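Local coordinates for KaiC-like domain-containing protein (Pyrococcus horikoshii, PDB 2EKD), which is of unknown function but, as a KaiC-like protein related to the P-loop NTPases, may bind nucleotides, at residues K94-V106 with E132-R146. Sequence-based numbering, arbitrary orientation.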
ATOM      1  N   LYS F  94      13.658  24.030  -9.071  1.00 58.13           N
ATOM      2  CA  LYS F  94      12.414  23.293  -8.862  1.00 59.71           C
ATOM      3  C   LYS F  94      12.473  21.967  -9.611  1.00 60.65           C
ATOM      4  O   LYS F  94      11.458  21.451 -10.084  1.00 60.78           O
ATOM      5  CB  LYS F  94      11.211  24.119  -9.333  1.00 60.80           C
ATOM      6  CG  LYS F  94      10.902  25.325  -8.452  1.00 61.64           C
ATOM      7  CD  LYS F  94      10.266  24.904  -7.127  1.00 63.04           C
ATOM      8  CE  LYS F  94       9.221  23.814  -7.345  1.00 63.02           C
ATOM      9  NZ  LYS F  94       7.931  24.043  -6.634  1.00 62.48           N
ATOM     10  N   TYR F  95      13.685  21.430  -9.717  1.00 61.15           N
ATOM     11  CA  TYR F  95      13.929  20.160 -10.385  1.00 61.67           C
ATOM     12  C   TYR F  95      13.546  20.175 -11.861  1.00 62.01           C
ATOM     13  O   TYR F  95      13.031  19.190 -12.390  1.00 61.62           O
ATOM     14  CB  TYR F  95      13.179  19.049  -9.650  1.00 61.98           C
ATOM     15  CG  TYR F  95      13.442  19.067  -8.163  1.00 62.99           C
ATOM     16  CD1 TYR F  95      14.736  18.911  -7.665  1.00 63.93           C
ATOM     17  CD2 TYR F  95      12.408  19.282  -7.256  1.00 63.63           C
ATOM     18  CE1 TYR F  95      14.994  18.973  -6.297  1.00 64.29           C
ATOM     19  CE2 TYR F  95      12.654  19.344  -5.885  1.00 64.57           C
ATOM     20  CZ  TYR F  95      13.949  19.190  -5.414  1.00 64.41           C
ATOM     21  OH  TYR F  95      14.198  19.258  -4.062  1.00 65.92           O
ATOM     22  N   VAL F  96      13.812  21.298 -12.521  1.00 62.50           N
ATOM     23  CA  VAL F  96      13.512  21.446 -13.940  1.00 63.28           C
ATOM     24  C   VAL F  96      14.478  22.451 -14.569  1.00 64.49           C
ATOM     25  O   VAL F  96      15.145  23.211 -13.865  1.00 64.68           O
ATOM     26  CB  VAL F  96      12.055  21.928 -14.160  1.00 62.39           C
ATOM     27  CG1 VAL F  96      11.909  23.371 -13.716  1.00 61.41           C
ATOM     28  CG2 VAL F  96      11.666  21.767 -15.618  1.00 62.33           C
ATOM     29  N   ILE F  97      14.557  22.443 -15.896  1.00 65.68           N
ATOM     30  CA  ILE F  97      15.438  23.351 -16.617  1.00 66.98           C
ATOM     31  C   ILE F  97      14.648  24.336 -17.472  1.00 67.59           C
ATOM     32  O   ILE F  97      13.616  23.990 -18.047  1.00 67.60           O
ATOM     33  CB  ILE F  97      16.427  22.573 -17.534  1.00 67.08           C
ATOM     34  CG1 ILE F  97      17.585  22.008 -16.707  1.00 67.61           C
ATOM     35  CG2 ILE F  97      16.966  23.482 -18.627  1.00 66.83           C
ATOM     36  CD1 ILE F  97      17.182  20.935 -15.721  1.00 68.97           C
ATOM     37  N   SER F  98      15.139  25.568 -17.539  1.00 68.73           N
ATOM     38  CA  SER F  98      14.507  26.609 -18.338  1.00 69.34           C
ATOM     39  C   SER F  98      14.669  26.228 -19.799  1.00 69.66           C
ATOM     40  O   SER F  98      15.747  25.808 -20.217  1.00 69.68           O
ATOM     41  CB  SER F  98      15.184  27.957 -18.082  1.00 69.45           C
ATOM     42  OG  SER F  98      14.702  28.948 -18.973  1.00 69.73           O
ATOM     43  N   GLU F  99      13.603  26.369 -20.579  1.00 70.58           N
ATOM     44  CA  GLU F  99      13.679  26.028 -21.992  1.00 71.30           C
ATOM     45  C   GLU F  99      14.227  27.184 -22.821  1.00 70.65           C
ATOM     46  O   GLU F  99      14.580  27.002 -23.985  1.00 71.59           O
ATOM     47  CB  GLU F  99      12.303  25.600 -22.520  1.00 72.32           C
ATOM     48  CG  GLU F  99      11.210  26.646 -22.409  1.00 73.66           C
ATOM     49  CD  GLU F  99       9.863  26.126 -22.880  1.00 74.95           C
ATOM     50  OE1 GLU F  99       9.760  25.710 -24.056  1.00 74.98           O
ATOM     51  OE2 GLU F  99       8.907  26.131 -22.073  1.00 74.81           O
ATOM     52  N   GLN F 100      14.308  28.366 -22.220  1.00 69.93           N
ATOM     53  CA  GLN F 100      14.826  29.539 -22.919  1.00 69.75           C
ATOM     54  C   GLN F 100      16.351  29.542 -22.935  1.00 68.68           C
ATOM     55  O   GLN F 100      16.967  30.057 -23.867  1.00 68.77           O
ATOM     56  CB  GLN F 100      14.333  30.833 -22.261  1.00 71.18           C
ATOM     57  CG  GLN F 100      12.836  31.100 -22.378  1.00 73.05           C
ATOM     58  CD  GLN F 100      11.999  30.180 -21.508  1.00 74.30           C
ATOM     59  OE1 GLN F 100      12.253  30.041 -20.311  1.00 75.17           O
ATOM     60  NE2 GLN F 100      10.988  29.558 -22.104  1.00 74.48           N
ATOM     61  N   GLU F 101      16.952  28.969 -21.896  1.00 67.37           N
ATOM     62  CA  GLU F 101      18.406  28.911 -21.783  1.00 66.22           C
ATOM     63  C   GLU F 101      18.989  27.761 -22.596  1.00 64.54           C
ATOM     64  O   GLU F 101      20.091  27.870 -23.137  1.00 63.87           O
ATOM     65  CB  GLU F 101      18.817  28.753 -20.318  1.00 66.99           C
ATOM     66  CG  GLU F 101      18.333  29.869 -19.412  1.00 68.96           C
ATOM     67  CD  GLU F 101      18.785  29.689 -17.978  1.00 70.01           C
ATOM     68  OE1 GLU F 101      20.011  29.663 -17.739  1.00 70.37           O
ATOM     69  OE2 GLU F 101      17.914  29.571 -17.089  1.00 70.85           O
ATOM     70  N   TYR F 102      18.246  26.661 -22.670  1.00 63.33           N
ATOM     71  CA  TYR F 102      18.680  25.482 -23.414  1.00 62.17           C
ATOM     72  C   TYR F 102      18.917  25.837 -24.882  1.00 62.61           C
ATOM     73  O   TYR F 102      19.977  25.542 -25.438  1.00 62.03           O
ATOM     74  CB  TYR F 102      17.621  24.376 -23.304  1.00 59.57           C
ATOM     75  CG  TYR F 102      18.045  23.037 -23.873  1.00 56.40           C
ATOM     76  CD1 TYR F 102      19.148  22.356 -23.360  1.00 54.97           C
ATOM     77  CD2 TYR F 102      17.339  22.449 -24.922  1.00 55.10           C
ATOM     78  CE1 TYR F 102      19.539  21.122 -23.876  1.00 54.23           C
ATOM     79  CE2 TYR F 102      17.720  21.212 -25.446  1.00 53.59           C
ATOM     80  CZ  TYR F 102      18.821  20.556 -24.919  1.00 53.92           C
ATOM     81  OH  TYR F 102      19.206  19.339 -25.436  1.00 53.03           O
HETATM   82  N   MSE F 103      17.928  26.479 -25.497  1.00 63.89           N
HETATM   83  CA  MSE F 103      18.020  26.883 -26.898  1.00 65.62           C
HETATM   84  C   MSE F 103      19.242  27.756 -27.156  1.00 64.41           C
HETATM   85  O   MSE F 103      19.840  27.705 -28.231  1.00 64.32           O
HETATM   86  CB  MSE F 103      16.755  27.640 -27.311  1.00 69.65           C
HETATM   87  CG  MSE F 103      15.494  26.790 -27.294  1.00 74.57           C
HETATM   88 SE   MSE F 103      15.631  25.376 -28.406  1.00 82.66          SE
HETATM   89  CE  MSE F 103      15.072  26.108 -29.941  1.00 79.40           C
ATOM     90  N   GLU F 104      19.609  28.559 -26.164  1.00 63.42           N
ATOM     91  CA  GLU F 104      20.760  29.442 -26.287  1.00 62.76           C
ATOM     92  C   GLU F 104      22.061  28.644 -26.334  1.00 60.87           C
ATOM     93  O   GLU F 104      23.020  29.044 -26.997  1.00 59.36           O
ATOM     94  CB  GLU F 104      20.791  30.424 -25.113  1.00 65.00           C
ATOM     95  CG  GLU F 104      21.928  31.430 -25.169  1.00 67.37           C
ATOM     96  CD  GLU F 104      21.920  32.380 -23.986  1.00 69.58           C
ATOM     97  OE1 GLU F 104      20.918  33.107 -23.811  1.00 70.75           O
ATOM     98  OE2 GLU F 104      22.915  32.398 -23.229  1.00 70.46           O
ATOM     99  N   ILE F 105      22.087  27.512 -25.632  1.00 59.17           N
ATOM    100  CA  ILE F 105      23.270  26.658 -25.595  1.00 57.34           C
ATOM    101  C   ILE F 105      23.440  25.822 -26.859  1.00 57.10           C
ATOM    102  O   ILE F 105      24.565  25.597 -27.309  1.00 56.05           O
ATOM    103  CB  ILE F 105      23.233  25.700 -24.383  1.00 57.03           C
ATOM    104  CG1 ILE F 105      23.408  26.492 -23.088  1.00 56.22           C
ATOM    105  CG2 ILE F 105      24.321  24.641 -24.517  1.00 55.60           C
ATOM    106  CD1 ILE F 105      23.403  25.632 -21.845  1.00 55.20           C
ATOM    107  N   VAL F 106      22.333  25.354 -27.428  1.00 56.66           N
ATOM    108  CA  VAL F 106      22.405  24.538 -28.637  1.00 57.45           C
ATOM    109  C   VAL F 106      22.466  25.385 -29.903  1.00 58.42           C
ATOM    110  O   VAL F 106      22.527  24.853 -31.013  1.00 58.02           O
ATOM    111  CB  VAL F 106      21.204  23.566 -28.747  1.00 56.62           C
ATOM    112  CG1 VAL F 106      21.228  22.580 -27.589  1.00 56.93           C
ATOM    113  CG2 VAL F 106      19.899  24.341 -28.769  1.00 55.79           C
ATOM    114  N   GLU F 132       6.261  19.157  -9.390  1.00 20.87           N
ATOM    115  CA  GLU F 132       7.566  19.335 -10.018  1.00 20.54           C
ATOM    116  C   GLU F 132       7.820  18.222 -11.036  1.00 18.59           C
ATOM    117  O   GLU F 132       8.467  18.444 -12.060  1.00 18.38           O
ATOM    118  CB  GLU F 132       8.666  19.368  -8.946  1.00 23.05           C
ATOM    119  CG  GLU F 132       8.488  20.527  -7.969  1.00 26.44           C
ATOM    120  CD  GLU F 132       9.336  20.417  -6.701  1.00 30.72           C
ATOM    121  OE1 GLU F 132       9.398  19.323  -6.087  1.00 28.80           O
ATOM    122  OE2 GLU F 132       9.925  21.448  -6.300  1.00 34.50           O
ATOM    123  N   ASN F 133       7.301  17.031 -10.758  1.00 17.14           N
ATOM    124  CA  ASN F 133       7.455  15.894 -11.666  1.00 18.83           C
ATOM    125  C   ASN F 133       6.763  16.217 -12.987  1.00 19.52           C
ATOM    126  O   ASN F 133       7.312  15.991 -14.067  1.00 21.35           O
ATOM    127  CB  ASN F 133       6.827  14.630 -11.061  1.00 19.32           C
ATOM    128  CG  ASN F 133       7.658  14.040  -9.920  1.00 23.03           C
ATOM    129  OD1 ASN F 133       7.203  13.135  -9.225  1.00 25.78           O
ATOM    130  ND2 ASN F 133       8.877  14.542  -9.734  1.00 20.92           N
ATOM    131  N   ILE F 134       5.549  16.745 -12.899  1.00 20.04           N
ATOM    132  CA  ILE F 134       4.799  17.106 -14.092  1.00 20.67           C
ATOM    133  C   ILE F 134       5.604  18.113 -14.933  1.00 21.55           C
ATOM    134  O   ILE F 134       5.587  18.056 -16.164  1.00 22.12           O
ATOM    135  CB  ILE F 134       3.413  17.687 -13.701  1.00 19.89           C
ATOM    136  CG1 ILE F 134       2.515  16.554 -13.210  1.00 20.45           C
ATOM    137  CG2 ILE F 134       2.771  18.391 -14.882  1.00 20.55           C
ATOM    138  CD1 ILE F 134       1.337  17.012 -12.382  1.00 23.30           C
ATOM    139  N   ASN F 135       6.311  19.027 -14.278  1.00 21.18           N
ATOM    140  CA  ASN F 135       7.112  19.998 -15.021  1.00 22.17           C
ATOM    141  C   ASN F 135       8.271  19.297 -15.721  1.00 21.01           C
ATOM    142  O   ASN F 135       8.674  19.691 -16.813  1.00 19.96           O
ATOM    143  CB  ASN F 135       7.633  21.108 -14.101  1.00 22.40           C
ATOM    144  CG  ASN F 135       6.532  22.056 -13.663  1.00 28.84           C
ATOM    145  OD1 ASN F 135       5.648  22.396 -14.452  1.00 30.83           O
ATOM    146  ND2 ASN F 135       6.581  22.495 -12.405  1.00 28.03           N
ATOM    147  N   VAL F 136       8.801  18.251 -15.096  1.00 20.98           N
ATOM    148  CA  VAL F 136       9.891  17.495 -15.702  1.00 20.61           C
ATOM    149  C   VAL F 136       9.365  16.831 -16.974  1.00 20.25           C
ATOM    150  O   VAL F 136      10.024  16.851 -18.018  1.00 18.64           O
ATOM    151  CB  VAL F 136      10.432  16.400 -14.752  1.00 20.21           C
ATOM    152  CG1 VAL F 136      11.403  15.493 -15.508  1.00 20.43           C
ATOM    153  CG2 VAL F 136      11.138  17.050 -13.559  1.00 18.83           C
ATOM    154  N   VAL F 137       8.173  16.250 -16.885  1.00 18.51           N
ATOM    155  CA  VAL F 137       7.583  15.606 -18.043  1.00 20.41           C
ATOM    156  C   VAL F 137       7.341  16.628 -19.165  1.00 21.56           C
ATOM    157  O   VAL F 137       7.589  16.333 -20.332  1.00 19.93           O
ATOM    158  CB  VAL F 137       6.259  14.898 -17.680  1.00 20.94           C
ATOM    159  CG1 VAL F 137       5.588  14.338 -18.949  1.00 19.51           C
ATOM    160  CG2 VAL F 137       6.538  13.763 -16.701  1.00 20.51           C
ATOM    161  N   LYS F 138       6.872  17.825 -18.813  1.00 24.19           N
ATOM    162  CA  LYS F 138       6.621  18.863 -19.819  1.00 28.52           C
ATOM    163  C   LYS F 138       7.932  19.189 -20.515  1.00 28.76           C
ATOM    164  O   LYS F 138       7.971  19.445 -21.713  1.00 29.43           O
ATOM    165  CB  LYS F 138       6.065  20.149 -19.179  1.00 29.64           C
ATOM    166  CG  LYS F 138       4.754  19.981 -18.433  1.00 34.70           C
ATOM    167  CD  LYS F 138       4.029  21.316 -18.263  1.00 38.74           C
ATOM    168  CE  LYS F 138       4.874  22.347 -17.533  1.00 39.94           C
ATOM    169  NZ  LYS F 138       4.245  23.700 -17.578  1.00 40.03           N
HETATM  170  N   MSE F 139       9.007  19.178 -19.741  1.00 31.12           N
HETATM  171  CA  MSE F 139      10.334  19.454 -20.261  1.00 32.78           C
HETATM  172  C   MSE F 139      10.664  18.434 -21.350  1.00 29.19           C
HETATM  173  O   MSE F 139      11.301  18.762 -22.347  1.00 28.86           O
HETATM  174  CB  MSE F 139      11.353  19.398 -19.111  1.00 39.60           C
HETATM  175  CG  MSE F 139      12.814  19.345 -19.530  1.00 49.64           C
HETATM  176 SE   MSE F 139      13.964  19.721 -18.162  1.00 68.35          SE
HETATM  177  CE  MSE F 139      13.230  18.841 -16.796  1.00 54.78           C
ATOM    178  N   VAL F 140      10.218  17.198 -21.167  1.00 25.26           N
ATOM    179  CA  VAL F 140      10.478  16.171 -22.167  1.00 22.67           C
ATOM    180  C   VAL F 140       9.556  16.326 -23.379  1.00 22.83           C
ATOM    181  O   VAL F 140      10.001  16.225 -24.514  1.00 22.53           O
ATOM    182  CB  VAL F 140      10.300  14.745 -21.588  1.00 21.48           C
ATOM    183  CG1 VAL F 140      10.484  13.709 -22.698  1.00 18.40           C
ATOM    184  CG2 VAL F 140      11.312  14.503 -20.463  1.00 17.41           C
ATOM    185  N   SER F 141       8.275  16.589 -23.149  1.00 21.87           N
ATOM    186  CA  SER F 141       7.358  16.719 -24.272  1.00 22.85           C
ATOM    187  C   SER F 141       7.557  17.981 -25.109  1.00 21.80           C
ATOM    188  O   SER F 141       7.177  18.006 -26.271  1.00 20.98           O
ATOM    189  CB  SER F 141       5.908  16.637 -23.793  1.00 21.15           C
ATOM    190  OG  SER F 141       5.601  17.692 -22.910  1.00 25.75           O
ATOM    191  N   ASN F 142       8.155  19.020 -24.536  1.00 22.69           N
ATOM    192  CA  ASN F 142       8.371  20.260 -25.286  1.00 23.60           C
ATOM    193  C   ASN F 142       9.372  20.128 -26.433  1.00 23.45           C
ATOM    194  O   ASN F 142       9.354  20.929 -27.365  1.00 23.56           O
ATOM    195  CB  ASN F 142       8.831  21.398 -24.359  1.00 26.47           C
ATOM    196  CG  ASN F 142       7.706  21.942 -23.485  1.00 29.21           C
ATOM    197  OD1 ASN F 142       6.547  21.995 -23.900  1.00 31.10           O
ATOM    198  ND2 ASN F 142       8.052  22.368 -22.274  1.00 31.58           N
ATOM    199  N   TYR F 143      10.241  19.124 -26.377  1.00 23.85           N
ATOM    200  CA  TYR F 143      11.237  18.950 -27.423  1.00 26.01           C
ATOM    201  C   TYR F 143      10.936  17.804 -28.373  1.00 27.59           C
ATOM    202  O   TYR F 143      11.708  17.541 -29.297  1.00 27.11           O
ATOM    203  CB  TYR F 143      12.620  18.771 -26.798  1.00 27.53           C
ATOM    204  CG  TYR F 143      13.041  19.989 -26.017  1.00 32.82           C
ATOM    205  CD1 TYR F 143      13.332  21.195 -26.666  1.00 33.88           C
ATOM    206  CD2 TYR F 143      13.070  19.966 -24.623  1.00 33.55           C
ATOM    207  CE1 TYR F 143      13.635  22.348 -25.939  1.00 35.62           C
ATOM    208  CE2 TYR F 143      13.368  21.105 -23.892  1.00 35.78           C
ATOM    209  CZ  TYR F 143      13.649  22.290 -24.551  1.00 36.37           C
ATOM    210  OH  TYR F 143      13.936  23.408 -23.812  1.00 39.97           O
ATOM    211  N   VAL F 144       9.818  17.121 -28.144  1.00 27.14           N
ATOM    212  CA  VAL F 144       9.419  16.029 -29.015  1.00 27.84           C
ATOM    213  C   VAL F 144       9.107  16.622 -30.387  1.00 29.06           C
ATOM    214  O   VAL F 144       8.257  17.504 -30.514  1.00 30.24           O
ATOM    215  CB  VAL F 144       8.163  15.305 -28.473  1.00 26.71           C
ATOM    216  CG1 VAL F 144       7.667  14.280 -29.486  1.00 24.74           C
ATOM    217  CG2 VAL F 144       8.496  14.613 -27.157  1.00 24.77           C
ATOM    218  N   GLY F 145       9.809  16.157 -31.412  1.00 29.90           N
ATOM    219  CA  GLY F 145       9.554  16.678 -32.739  1.00 30.98           C
ATOM    220  C   GLY F 145      10.608  17.592 -33.342  1.00 31.89           C
ATOM    221  O   GLY F 145      10.532  17.879 -34.535  1.00 32.78           O
ATOM    222  N   ARG F 146      11.575  18.079 -32.565  1.00 33.40           N
ATOM    223  CA  ARG F 146      12.589  18.938 -33.172  1.00 35.67           C
ATOM    224  C   ARG F 146      13.567  18.043 -33.913  1.00 35.14           C
ATOM    225  O   ARG F 146      14.267  17.209 -33.326  1.00 34.14           O
ATOM    226  CB  ARG F 146      13.299  19.836 -32.144  1.00 38.81           C
ATOM    227  CG  ARG F 146      14.124  19.156 -31.087  1.00 42.91           C
ATOM    228  CD  ARG F 146      14.771  20.194 -30.150  1.00 45.31           C
ATOM    229  NE  ARG F 146      15.946  20.861 -30.722  1.00 45.78           N
ATOM    230  CZ  ARG F 146      15.971  22.117 -31.166  1.00 47.51           C
ATOM    231  NH1 ARG F 146      14.879  22.871 -31.117  1.00 49.07           N
ATOM    232  NH2 ARG F 146      17.095  22.628 -31.649  1.00 45.34           N
TER
HETATM  233  O   HOH W   1       8.962  22.875 -11.365  1.00 36.42           O
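Tyr102 has its CG anti to the backbone N (chi1 -172°), while Tyr143 has its own anti to the carbonyl carbon (chi1 -62°), and these torsions bring the two rings together edge-to-face. The edge of Tyr102 meets the face of Tyr143, with centroids 5.2 Å apart and planes at 62°. A tyrosine suits position 102 because its ring packs against Leu90 and Ile75 while its hydroxyl makes a weak hydrogen bond to Asp46. At the edge of Tyr143 lies the selenium of Met103, a selenomethionine whose bent chain carries CE to 3.4 Å from Arg146 NH1. Selenomethionine Met139 fills the middle: its chain runs alongside Val96 but points the other way, and the branched valine offers its CG2 methyl to CE at 3.5 Å, while SE rests 3.8 Å from Ile97 CB. At the far end, the Glu132 carboxylate stands nearly perpendicular to the Tyr95 ring, with OE1 at the ring edge 3.2 Å from CD2. The salt bridge from Lys94 NZ to Glu132 OE2 measures 3.3 Å, though the position of OE2 is less certain. With an alanine at Glu132, the edge of Tyr95 would probably lose its carboxylate neighbour. Nearby, a water donates to Lys94 O and accepts from Asn135 ND2. Asn142 OD1 hydrogen-bonds to Lys81 of the second subunit. Helix 99-105 and the loop before it thus meet helix 130-141 and the turns after it without a direct hydrogen bond, held mainly by apolar and aromatic fit, the polar links at the Lys94 end being doubtful or water-mediated.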